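Similar to hydroxylamine oxidoreductase (Kuenenia stuttgartiensis, PDB 6H5L) probably serves as an oxidoreductase, carrying several c-type hemes that pass electrons through a large anammox reductase complex. Local coordinates at residues G39-Y44 with D407-E412; D78-C83 with H128-H133; I325-D330 with A415-E420. All coordinates share one frame; numbering follows the deposited sequence.

Contact 1 (G39-Y44 with D407-E412); sequences GPFTKY and DGIVKE
The hydroxyl of Y44 donates a hydrogen bond to E412, OH to OE1 at 3.1 Å, the two side chains reaching for each other tip to tip. OE1 receives it on its anti lone pair, turned away from OE2, and the ring and carboxylate planes stand 72° apart. CG of E412, anti to its carbonyl carbon (chi1 -54°), packs 3.6 Å from CE1 of Y44, and a bend at chi2 turns CD toward the hydroxyl. Since G408 has no side chain, the ring can settle against the helix backbone, CZ of Y44 3.5 Å from CA of G408. CD of K411 lies 3.7 Å from OH of Y44. F41 uses its rim instead: CE1 is 3.6 Å from O of G408, which lies in the ring plane, and CZ is 4.2 Å from CG1 of I409. The type I turn from G39 to T42 presents P40 and F41 to the last turn of the helix, where CG of E412 meets O of P40 at 3.7 Å. The loop after helix 22-28 thus lies against helix 406-412, and helix 182-189 packs on both: P182 touches F41 and I409, A185 touches Y44, R189 forms a salt bridge with D407.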
loop_
_atom_site.group_PDB
_atom_site.type_symbol
_atom_site.label_atom_id
_atom_site.label_comp_id
_atom_site.label_asym_id
_atom_site.label_seq_id
_atom_site.Cartn_x
_atom_site.Cartn_y
_atom_site.Cartn_z
ATOM N N GLY A 39 19.583 -47.388 -35.041
ATOM C CA GLY A 39 19.111 -48.681 -34.615
ATOM C C GLY A 39 19.615 -49.801 -35.502
ATOM O O GLY A 39 20.430 -49.589 -36.405
ATOM N N PRO A 40 19.135 -51.021 -35.259
ATOM C CA PRO A 40 19.581 -52.164 -36.077
ATOM C C PRO A 40 19.307 -52.004 -37.565
ATOM O O PRO A 40 20.003 -52.627 -38.379
ATOM C CB PRO A 40 18.800 -53.343 -35.480
ATOM C CG PRO A 40 17.630 -52.720 -34.786
ATOM C CD PRO A 40 18.136 -51.416 -34.252
ATOM N N PHE A 41 18.323 -51.191 -37.947
ATOM C CA PHE A 41 18.004 -50.947 -39.347
ATOM C C PHE A 41 18.492 -49.581 -39.812
ATOM O O PHE A 41 17.842 -48.940 -40.643
ATOM C CB PHE A 41 16.499 -51.086 -39.575
ATOM C CG PHE A 41 15.909 -52.327 -38.967
ATOM C CD1 PHE A 41 16.313 -53.582 -39.396
ATOM C CD2 PHE A 41 14.961 -52.240 -37.964
ATOM C CE1 PHE A 41 15.777 -54.725 -38.836
ATOM C CE2 PHE A 41 14.423 -53.380 -37.400
ATOM C CZ PHE A 41 14.832 -54.624 -37.836
ATOM N N THR A 42 19.631 -49.122 -39.280
ATOM C CA THR A 42 20.146 -47.801 -39.630
ATOM C C THR A 42 20.499 -47.697 -41.109
ATOM O O THR A 42 20.441 -46.604 -41.686
ATOM C CB THR A 42 21.367 -47.472 -38.769
ATOM O OG1 THR A 42 21.957 -46.245 -39.215
ATOM C CG2 THR A 42 22.401 -48.590 -38.849
ATOM N N LYS A 43 20.858 -48.811 -41.738
ATOM C CA LYS A 43 21.242 -48.823 -43.143
ATOM C C LYS A 43 20.053 -48.910 -44.092
ATOM O O LYS A 43 20.252 -48.891 -45.313
ATOM C CB LYS A 43 22.190 -49.996 -43.402
ATOM C CG LYS A 43 23.488 -49.947 -42.606
ATOM C CD LYS A 43 24.349 -48.763 -43.024
ATOM C CE LYS A 43 25.704 -48.792 -42.336
ATOM N NZ LYS A 43 26.601 -47.706 -42.816
ATOM N N TYR A 44 18.834 -49.020 -43.572
ATOM C CA TYR A 44 17.653 -49.183 -44.406
ATOM C C TYR A 44 16.882 -47.888 -44.619
ATOM O O TYR A 44 15.955 -47.867 -45.437
ATOM C CB TYR A 44 16.722 -50.240 -43.798
ATOM C CG TYR A 44 17.289 -51.641 -43.838
ATOM C CD1 TYR A 44 18.252 -52.047 -42.923
ATOM C CD2 TYR A 44 16.860 -52.558 -44.790
ATOM C CE1 TYR A 44 18.773 -53.326 -42.957
ATOM C CE2 TYR A 44 17.375 -53.840 -44.830
ATOM C CZ TYR A 44 18.331 -54.218 -43.912
ATOM O OH TYR A 44 18.850 -55.492 -43.944
ATOM N N ASP A 407 12.995 -58.686 -44.980
ATOM C CA ASP A 407 14.357 -58.940 -45.442
ATOM C C ASP A 407 15.383 -58.375 -44.467
ATOM O O ASP A 407 16.426 -58.995 -44.225
ATOM C CB ASP A 407 14.559 -58.350 -46.837
ATOM C CG ASP A 407 14.206 -56.876 -46.905
ATOM O OD1 ASP A 407 13.627 -56.356 -45.928
ATOM O OD2 ASP A 407 14.511 -56.237 -47.933
ATOM N N GLY A 408 15.105 -57.199 -43.900
ATOM C CA GLY A 408 16.017 -56.623 -42.928
ATOM C C GLY A 408 15.997 -57.342 -41.595
ATOM O O GLY A 408 17.016 -57.395 -40.901
ATOM N N ILE A 409 14.846 -57.902 -41.219
ATOM C CA ILE A 409 14.762 -58.673 -39.980
ATOM C C ILE A 409 15.651 -59.907 -40.064
ATOM O O ILE A 409 16.426 -60.203 -39.147
ATOM C CB ILE A 409 13.300 -59.047 -39.680
ATOM C CG1 ILE A 409 12.502 -57.801 -39.292
ATOM C CG2 ILE A 409 13.229 -60.099 -38.582
ATOM C CD1 ILE A 409 11.003 -58.005 -39.302
ATOM N N VAL A 410 15.551 -60.647 -41.171
ATOM C CA VAL A 410 16.376 -61.839 -41.355
ATOM C C VAL A 410 17.853 -61.468 -41.392
ATOM O O VAL A 410 18.699 -62.168 -40.822
ATOM C CB VAL A 410 15.949 -62.591 -42.629
ATOM C CG1 VAL A 410 16.863 -63.783 -42.879
ATOM C CG2 VAL A 410 14.502 -63.038 -42.517
ATOM N N LYS A 411 18.185 -60.357 -42.054
ATOM C CA LYS A 411 19.588 -60.019 -42.260
ATOM C C LYS A 411 20.223 -59.420 -41.008
ATOM O O LYS A 411 21.401 -59.673 -40.728
ATOM C CB LYS A 411 19.730 -59.060 -43.440
ATOM C CG LYS A 411 21.050 -59.207 -44.177
ATOM C CD LYS A 411 21.591 -57.868 -44.646
ATOM C CE LYS A 411 23.007 -58.016 -45.184
ATOM N NZ LYS A 411 23.661 -56.700 -45.429
ATOM N N GLU A 412 19.471 -58.625 -40.244
ATOM C CA GLU A 412 20.047 -57.884 -39.128
ATOM C C GLU A 412 19.806 -58.527 -37.770
ATOM O O GLU A 412 20.574 -58.267 -36.838
ATOM C CB GLU A 412 19.494 -56.452 -39.096
ATOM C CG GLU A 412 19.646 -55.683 -40.399
ATOM C CD GLU A 412 21.081 -55.603 -40.881
ATOM O OE1 GLU A 412 21.305 -55.736 -42.102
ATOM O OE2 GLU A 412 21.984 -55.406 -40.040
#

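Contact 2 (D78-C83 with H128-H133); sequences DLCVIC and HCFDCH. With HEC (heme c), chain D.
The imidazole of H128 meets C80 at its edge, CB of C80 lying in the ring plane 3.8 Å from CE1. The backbone N-H of F130 arrives in that plane too, giving ND1 of H128 a nearly straight bond of 3.0 Å (172°). CG2 of V81 approaches obliquely, 3.2 Å from NE2 of H128, and W95 of helix 89-97 meets the imidazole edge-to-face. The F130 ring also turns an edge to the contact, with CD2 4.3 Å from SG of C80, while R77 makes a cation-pi contact with this phenyl. With CG anti to its own N (chi1 -163°), H128 caps the helix from the N-cap position. In return D131 takes the N-H of H128 on OD2 at 2.7 Å, completing a capping box at the start of a CxxCH heme-binding helix. An alanine in place of H128 would probably leave F130 N without its capping acceptor and open a gap beside C80 and V81. C129 and C132 carry thioether links to one heme, the first from SG to CAB at 1.8 Å, and H133 binds its iron through NE2 at 2.0 Å, with H216 as the other axial ligand. C80 and C83 are covalently linked to a second heme, so the contact joins two neighbouring heme sites. The short helical segments run at 102°, their axes 10.6 Å apart at closest approach, and I82 and C83 also pack on I79 of a neighbouring cytochrome chain.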
loop_
_atom_site.group_PDB
_atom_site.type_symbol
_atom_site.label_atom_id
_atom_site.label_comp_id
_atom_site.label_asym_id
_atom_site.label_seq_id
_atom_site.Cartn_x
_atom_site.Cartn_y
_atom_site.Cartn_z
ATOM N N ASP A 78 30.522 -12.507 -24.617
ATOM C CA ASP A 78 29.738 -11.285 -24.758
ATOM C C ASP A 78 29.124 -11.169 -26.147
ATOM O O ASP A 78 27.991 -10.693 -26.289
ATOM C CB ASP A 78 30.611 -10.066 -24.458
ATOM C CG ASP A 78 31.783 -9.946 -25.412
ATOM O OD1 ASP A 78 32.381 -10.985 -25.757
ATOM O OD2 ASP A 78 32.102 -8.810 -25.820
ATOM N N LEU A 79 29.843 -11.611 -27.181
ATOM C CA LEU A 79 29.338 -11.460 -28.542
ATOM C C LEU A 79 28.171 -12.394 -28.824
ATOM O O LEU A 79 27.334 -12.087 -29.681
ATOM C CB LEU A 79 30.463 -11.692 -29.553
ATOM C CG LEU A 79 31.509 -10.577 -29.615
ATOM C CD1 LEU A 79 32.640 -10.946 -30.561
ATOM C CD2 LEU A 79 30.857 -9.266 -30.033
ATOM N N CYS A 80 28.103 -13.536 -28.133
ATOM C CA CYS A 80 26.930 -14.399 -28.245
ATOM C C CYS A 80 25.665 -13.639 -27.883
ATOM O O CYS A 80 24.652 -13.729 -28.584
ATOM C CB CYS A 80 27.077 -15.625 -27.342
ATOM S SG CYS A 80 28.699 -16.422 -27.364
ATOM N N VAL A 81 25.716 -12.858 -26.803
ATOM C CA VAL A 81 24.537 -12.130 -26.354
ATOM C C VAL A 81 24.294 -10.905 -27.223
ATOM O O VAL A 81 23.157 -10.638 -27.615
ATOM C CB VAL A 81 24.672 -11.752 -24.869
ATOM C CG1 VAL A 81 23.457 -10.959 -24.403
ATOM C CG2 VAL A 81 24.842 -13.001 -24.023
ATOM N N ILE A 82 25.349 -10.156 -27.554
ATOM C CA ILE A 82 25.181 -8.919 -28.318
ATOM C C ILE A 82 24.503 -9.194 -29.656
ATOM O O ILE A 82 23.655 -8.416 -30.111
ATOM C CB ILE A 82 26.541 -8.219 -28.508
ATOM C CG1 ILE A 82 27.124 -7.811 -27.154
ATOM C CG2 ILE A 82 26.402 -7.002 -29.418
ATOM C CD1 ILE A 82 28.576 -7.392 -27.218
ATOM N N CYS A 83 24.854 -10.308 -30.300
ATOM C CA CYS A 83 24.273 -10.632 -31.599
ATOM C C CYS A 83 22.891 -11.255 -31.451
ATOM O O CYS A 83 21.919 -10.776 -32.046
ATOM C CB CYS A 83 25.197 -11.578 -32.363
ATOM S SG CYS A 83 24.771 -11.836 -34.101
ATOM N N HIS A 128 25.979 -19.479 -19.105
ATOM C CA HIS A 128 25.943 -18.730 -20.349
ATOM C C HIS A 128 25.684 -19.655 -21.533
ATOM O O HIS A 128 25.818 -20.878 -21.438
ATOM C CB HIS A 128 27.264 -17.981 -20.548
ATOM C CG HIS A 128 27.194 -16.885 -21.563
ATOM N ND1 HIS A 128 27.399 -17.103 -22.908
ATOM C CD2 HIS A 128 26.946 -15.562 -21.429
ATOM C CE1 HIS A 128 27.274 -15.962 -23.560
ATOM N NE2 HIS A 128 27.004 -15.010 -22.684
ATOM N N CYS A 129 25.299 -19.043 -22.660
ATOM C CA CYS A 129 25.183 -19.782 -23.914
ATOM C C CYS A 129 26.470 -20.526 -24.233
ATOM O O CYS A 129 26.443 -21.622 -24.802
ATOM C CB CYS A 129 24.836 -18.828 -25.059
ATOM S SG CYS A 129 24.149 -17.234 -24.551
ATOM N N PHE A 130 27.611 -19.933 -23.875
ATOM C CA PHE A 130 28.895 -20.596 -24.060
ATOM C C PHE A 130 28.943 -21.920 -23.307
ATOM O O PHE A 130 29.477 -22.912 -23.814
ATOM C CB PHE A 130 30.014 -19.669 -23.587
ATOM C CG PHE A 130 31.296 -19.818 -24.349
ATOM C CD1 PHE A 130 32.228 -20.773 -23.983
ATOM C CD2 PHE A 130 31.579 -18.987 -25.421
ATOM C CE1 PHE A 130 33.413 -20.906 -24.679
ATOM C CE2 PHE A 130 32.762 -19.114 -26.121
ATOM C CZ PHE A 130 33.680 -20.076 -25.749
ATOM N N ASP A 131 28.384 -21.951 -22.094
ATOM C CA ASP A 131 28.480 -23.141 -21.252
ATOM C C ASP A 131 27.704 -24.314 -21.842
ATOM O O ASP A 131 28.133 -25.470 -21.726
ATOM C CB ASP A 131 27.980 -22.824 -19.843
ATOM C CG ASP A 131 28.823 -21.769 -19.146
ATOM O OD1 ASP A 131 30.066 -21.888 -19.154
ATOM O OD2 ASP A 131 28.240 -20.812 -18.592
ATOM N N CYS A 132 26.566 -24.040 -22.481
ATOM C CA CYS A 132 25.711 -25.091 -23.017
ATOM C C CYS A 132 25.956 -25.399 -24.487
ATOM O O CYS A 132 25.643 -26.511 -24.924
ATOM C CB CYS A 132 24.232 -24.716 -22.845
ATOM S SG CYS A 132 23.549 -24.976 -21.188
ATOM N N HIS A 133 26.509 -24.462 -25.261
ATOM C CA HIS A 133 26.570 -24.621 -26.708
ATOM C C HIS A 133 27.973 -24.666 -27.295
ATOM O O HIS A 133 28.133 -25.203 -28.396
ATOM C CB HIS A 133 25.798 -23.490 -27.407
ATOM C CG HIS A 133 24.311 -23.583 -27.250
ATOM N ND1 HIS A 133 23.553 -24.545 -27.884
ATOM C CD2 HIS A 133 23.441 -22.828 -26.538
ATOM C CE1 HIS A 133 22.282 -24.382 -27.566
ATOM N NE2 HIS A 133 22.186 -23.346 -26.750
HETATM FE FE HEC D . 20.330 -22.758 -26.289
HETATM C CHA HEC D . 18.962 -24.929 -28.541
HETATM C CHB HEC D . 20.392 -20.308 -28.744
HETATM C CHC HEC D . 21.919 -20.615 -24.154
HETATM C CHD HEC D . 20.409 -25.212 -23.853
HETATM N NA HEC D . 19.761 -22.629 -28.262
HETATM C C1A HEC D . 19.258 -23.671 -29.012
HETATM C C2A HEC D . 19.075 -23.219 -30.377
HETATM C C3A HEC D . 19.482 -21.937 -30.433
HETATM C C4A HEC D . 19.913 -21.546 -29.105
HETATM C CMA HEC D . 19.507 -20.983 -31.649
HETATM C CAA HEC D . 18.536 -24.131 -31.513
HETATM C CBA HEC D . 17.381 -23.528 -32.313
HETATM C CGA HEC D . 16.230 -23.143 -31.425
HETATM O O1A HEC D . 15.754 -24.003 -30.640
HETATM O O2A HEC D . 15.775 -21.976 -31.517
HETATM N NB HEC D . 21.052 -20.838 -26.438
HETATM C C1B HEC D . 20.917 -19.982 -27.514
HETATM C C2B HEC D . 21.411 -18.680 -27.116
HETATM C C3B HEC D . 21.842 -18.766 -25.853
HETATM C C4B HEC D . 21.615 -20.124 -25.401
HETATM C CMB HEC D . 21.451 -17.435 -28.027
HETATM C CAB HEC D . 22.454 -17.638 -24.991
HETATM C CBB HEC D . 21.377 -16.595 -24.617
HETATM N NC HEC D . 21.026 -22.896 -24.367
HETATM C C1C HEC D . 21.667 -21.883 -23.682
HETATM C C2C HEC D . 21.899 -22.328 -22.324
HETATM C C3C HEC D . 21.612 -23.636 -22.278
HETATM C C4C HEC D . 20.975 -23.996 -23.534
HETATM C CMC HEC D . 22.756 -21.547 -21.302
HETATM C CAC HEC D . 21.795 -24.574 -21.059
HETATM C CBC HEC D . 20.930 -24.140 -19.859
HETATM N ND HEC D . 19.828 -24.771 -26.220
HETATM C C1D HEC D . 19.824 -25.545 -25.059
HETATM C C2D HEC D . 19.103 -26.771 -25.327
HETATM C C3D HEC D . 18.654 -26.670 -26.785
HETATM C C4D HEC D . 19.151 -25.403 -27.261
HETATM C CMD HEC D . 18.826 -27.944 -24.364
HETATM C CAD HEC D . 17.853 -27.715 -27.585
HETATM C CBD HEC D . 18.806 -28.841 -27.962
HETATM C CGD HEC D . 18.142 -29.753 -28.954
HETATM O O1D HEC D . 16.912 -29.604 -29.182
HETATM O O2D HEC D . 18.851 -30.625 -29.515
#

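Contact 3 (I325-D330 with A415-E420); sequences IKIIAD and ADFLGE
The loop 325-330 docks on the carboxyl end of the short helix 415-418, with O of F417 facing the backbone of K326 and I327. O of F417 receives two weak, bent hydrogen bonds, from K326 N at 3.2 Å and from I327 N at 3.4 Å, so one carbonyl serves two consecutive amides. G419 then breaks the helix with a positive phi of 81°, a conformation in which a CB would press on the preceding carbonyl oxygen, and its N still bonds back to O of A415. Apolar side chains flank this polar centre. I327 sets its CG1 anti to the carbonyl carbon (chi1 -63°), and CD1 beyond it reaches the edge of the F417 ring, 3.5 Å from CD1 of F417. CD1 of I327 is also 4.0 Å from CD2 of L418, which in turn meets CG2 of I325 at 4.2 Å. On the other branch of I325, CG1 lies 3.6 Å from O of L418. K326 contributes mainly the aliphatic start of its chain, CG being 3.7 Å from O of D416. Its ammonium stays 6.4 Å, NZ to OD1, from the D416 carboxylate, so the opposite charges may attract but do not touch. W23 of helix 22-28 packs edge-to-face with F417, while R168 touches I327 and L440 touches I325. The loop between strand 291-292 and helix 337-350 is thereby fastened to the junction where helix 415-418 gives way to helix 420-429, with G419 as the N-cap of the latter.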
loop_
_atom_site.group_PDB
_atom_site.type_symbol
_atom_site.label_atom_id
_atom_site.label_comp_id
_atom_site.label_asym_id
_atom_site.label_seq_id
_atom_site.Cartn_x
_atom_site.Cartn_y
_atom_site.Cartn_z
ATOM N N ILE A 325 10.319 -64.550 -27.632
ATOM C CA ILE A 325 11.029 -63.375 -28.125
ATOM C C ILE A 325 11.727 -62.711 -26.946
ATOM O O ILE A 325 11.076 -62.281 -25.988
ATOM C CB ILE A 325 10.072 -62.400 -28.823
ATOM C CG1 ILE A 325 9.433 -63.066 -30.044
ATOM C CG2 ILE A 325 10.808 -61.132 -29.226
ATOM C CD1 ILE A 325 8.332 -62.245 -30.680
ATOM N N LYS A 326 13.057 -62.628 -27.017
ATOM C CA LYS A 326 13.825 -62.049 -25.920
ATOM C C LYS A 326 13.568 -60.554 -25.771
ATOM O O LYS A 326 13.620 -60.027 -24.652
ATOM C CB LYS A 326 15.318 -62.303 -26.137
ATOM C CG LYS A 326 15.739 -63.769 -26.103
ATOM C CD LYS A 326 15.725 -64.323 -24.686
ATOM C CE LYS A 326 16.674 -65.506 -24.543
ATOM N NZ LYS A 326 16.377 -66.595 -25.512
ATOM N N ILE A 327 13.296 -59.858 -26.876
ATOM C CA ILE A 327 13.212 -58.400 -26.844
ATOM C C ILE A 327 11.989 -57.944 -26.059
ATOM O O ILE A 327 12.106 -57.261 -25.034
ATOM C CB ILE A 327 13.196 -57.829 -28.273
ATOM C CG1 ILE A 327 14.495 -58.166 -29.005
ATOM C CG2 ILE A 327 12.974 -56.324 -28.240
ATOM C CD1 ILE A 327 14.516 -57.695 -30.446
ATOM N N ILE A 328 10.796 -58.314 -26.530
ATOM C CA ILE A 328 9.575 -57.757 -25.959
ATOM C C ILE A 328 9.370 -58.273 -24.538
ATOM O O ILE A 328 9.893 -59.318 -24.131
ATOM C CB ILE A 328 8.360 -58.069 -26.846
ATOM C CG1 ILE A 328 8.072 -59.573 -26.864
ATOM C CG2 ILE A 328 8.596 -57.556 -28.257
ATOM C CD1 ILE A 328 6.865 -59.949 -27.706
ATOM N N ALA A 329 8.593 -57.515 -23.771
ATOM C CA ALA A 329 8.358 -57.836 -22.373
ATOM C C ALA A 329 7.437 -59.042 -22.244
ATOM O O ALA A 329 6.535 -59.257 -23.058
ATOM C CB ALA A 329 7.751 -56.636 -21.645
ATOM N N ASP A 330 7.676 -59.835 -21.203
ATOM C CA ASP A 330 6.843 -60.991 -20.914
ATOM C C ASP A 330 5.597 -60.561 -20.143
ATOM O O ASP A 330 5.416 -59.388 -19.800
ATOM C CB ASP A 330 7.638 -62.045 -20.141
ATOM C CG ASP A 330 8.921 -61.497 -19.547
ATOM O OD1 ASP A 330 9.173 -60.281 -19.671
ATOM O OD2 ASP A 330 9.683 -62.290 -18.960
ATOM N N ALA A 415 18.282 -65.373 -33.653
ATOM C CA ALA A 415 17.611 -65.993 -32.517
ATOM C C ALA A 415 17.999 -65.344 -31.197
ATOM O O ALA A 415 17.266 -65.482 -30.212
ATOM C CB ALA A 415 17.921 -67.488 -32.469
ATOM N N ASP A 416 19.138 -64.650 -31.152
ATOM C CA ASP A 416 19.500 -63.903 -29.953
ATOM C C ASP A 416 18.485 -62.810 -29.652
ATOM O O ASP A 416 18.290 -62.447 -28.486
ATOM C CB ASP A 416 20.906 -63.319 -30.112
ATOM C CG ASP A 416 21.401 -62.623 -28.857
ATOM O OD1 ASP A 416 21.311 -63.220 -27.763
ATOM O OD2 ASP A 416 21.896 -61.481 -28.969
ATOM N N PHE A 417 17.827 -62.281 -30.683
ATOM C CA PHE A 417 16.817 -61.244 -30.512
ATOM C C PHE A 417 15.408 -61.823 -30.403
ATOM O O PHE A 417 14.654 -61.466 -29.495
ATOM C CB PHE A 417 16.879 -60.251 -31.680
ATOM C CG PHE A 417 18.066 -59.329 -31.641
ATOM C CD1 PHE A 417 18.002 -58.127 -30.954
ATOM C CD2 PHE A 417 19.241 -59.656 -32.301
ATOM C CE1 PHE A 417 19.088 -57.268 -30.919
ATOM C CE2 PHE A 417 20.333 -58.800 -32.269
ATOM C CZ PHE A 417 20.255 -57.605 -31.578
ATOM N N LEU A 418 15.048 -62.720 -31.316
ATOM C CA LEU A 418 13.673 -63.170 -31.476
ATOM C C LEU A 418 13.455 -64.614 -31.055
ATOM O O LEU A 418 12.306 -65.074 -31.046
ATOM C CB LEU A 418 13.230 -62.983 -32.925
ATOM C CG LEU A 418 13.542 -61.626 -33.568
ATOM C CD1 LEU A 418 13.130 -61.623 -35.028
ATOM C CD2 LEU A 418 12.861 -60.491 -32.817
ATOM N N GLY A 419 14.509 -65.335 -30.702
ATOM C CA GLY A 419 14.397 -66.750 -30.428
ATOM C C GLY A 419 14.398 -67.579 -31.701
ATOM O O GLY A 419 14.099 -67.104 -32.795
ATOM N N GLU A 420 14.752 -68.853 -31.541
ATOM C CA GLU A 420 14.832 -69.749 -32.693
ATOM C C GLU A 420 13.507 -69.900 -33.434
ATOM O O GLU A 420 13.497 -69.725 -34.665
ATOM C CB GLU A 420 15.383 -71.108 -32.246
ATOM C CG GLU A 420 15.288 -72.209 -33.295
ATOM C CD GLU A 420 16.006 -71.869 -34.589
ATOM O OE1 GLU A 420 15.521 -72.286 -35.663
ATOM O OE2 GLU A 420 17.054 -71.191 -34.535
#

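In the fold
Contacts 1 and 3 are neighbours, their centres about 16 Å apart, and both are partly buried seams between a loop and consecutive short helices, 406-412 and 415-418. They touch directly through I409 CG2 and L418 CD1, 3.9 Å apart, and helix 22-28 borders both. Contact 1 relies on a side-chain hydrogen bond and aromatic side chains set against a helix flank, contact 3 on weak backbone bonds at a helix end, framed by isoleucines. Contact 2 is of another kind: fully buried, without a hydrogen bond across it, and built round covalently held hemes. Its centre lies about 48 Å from that of contact 3, on the opposite side of the chain's centre, and other chains pack on it.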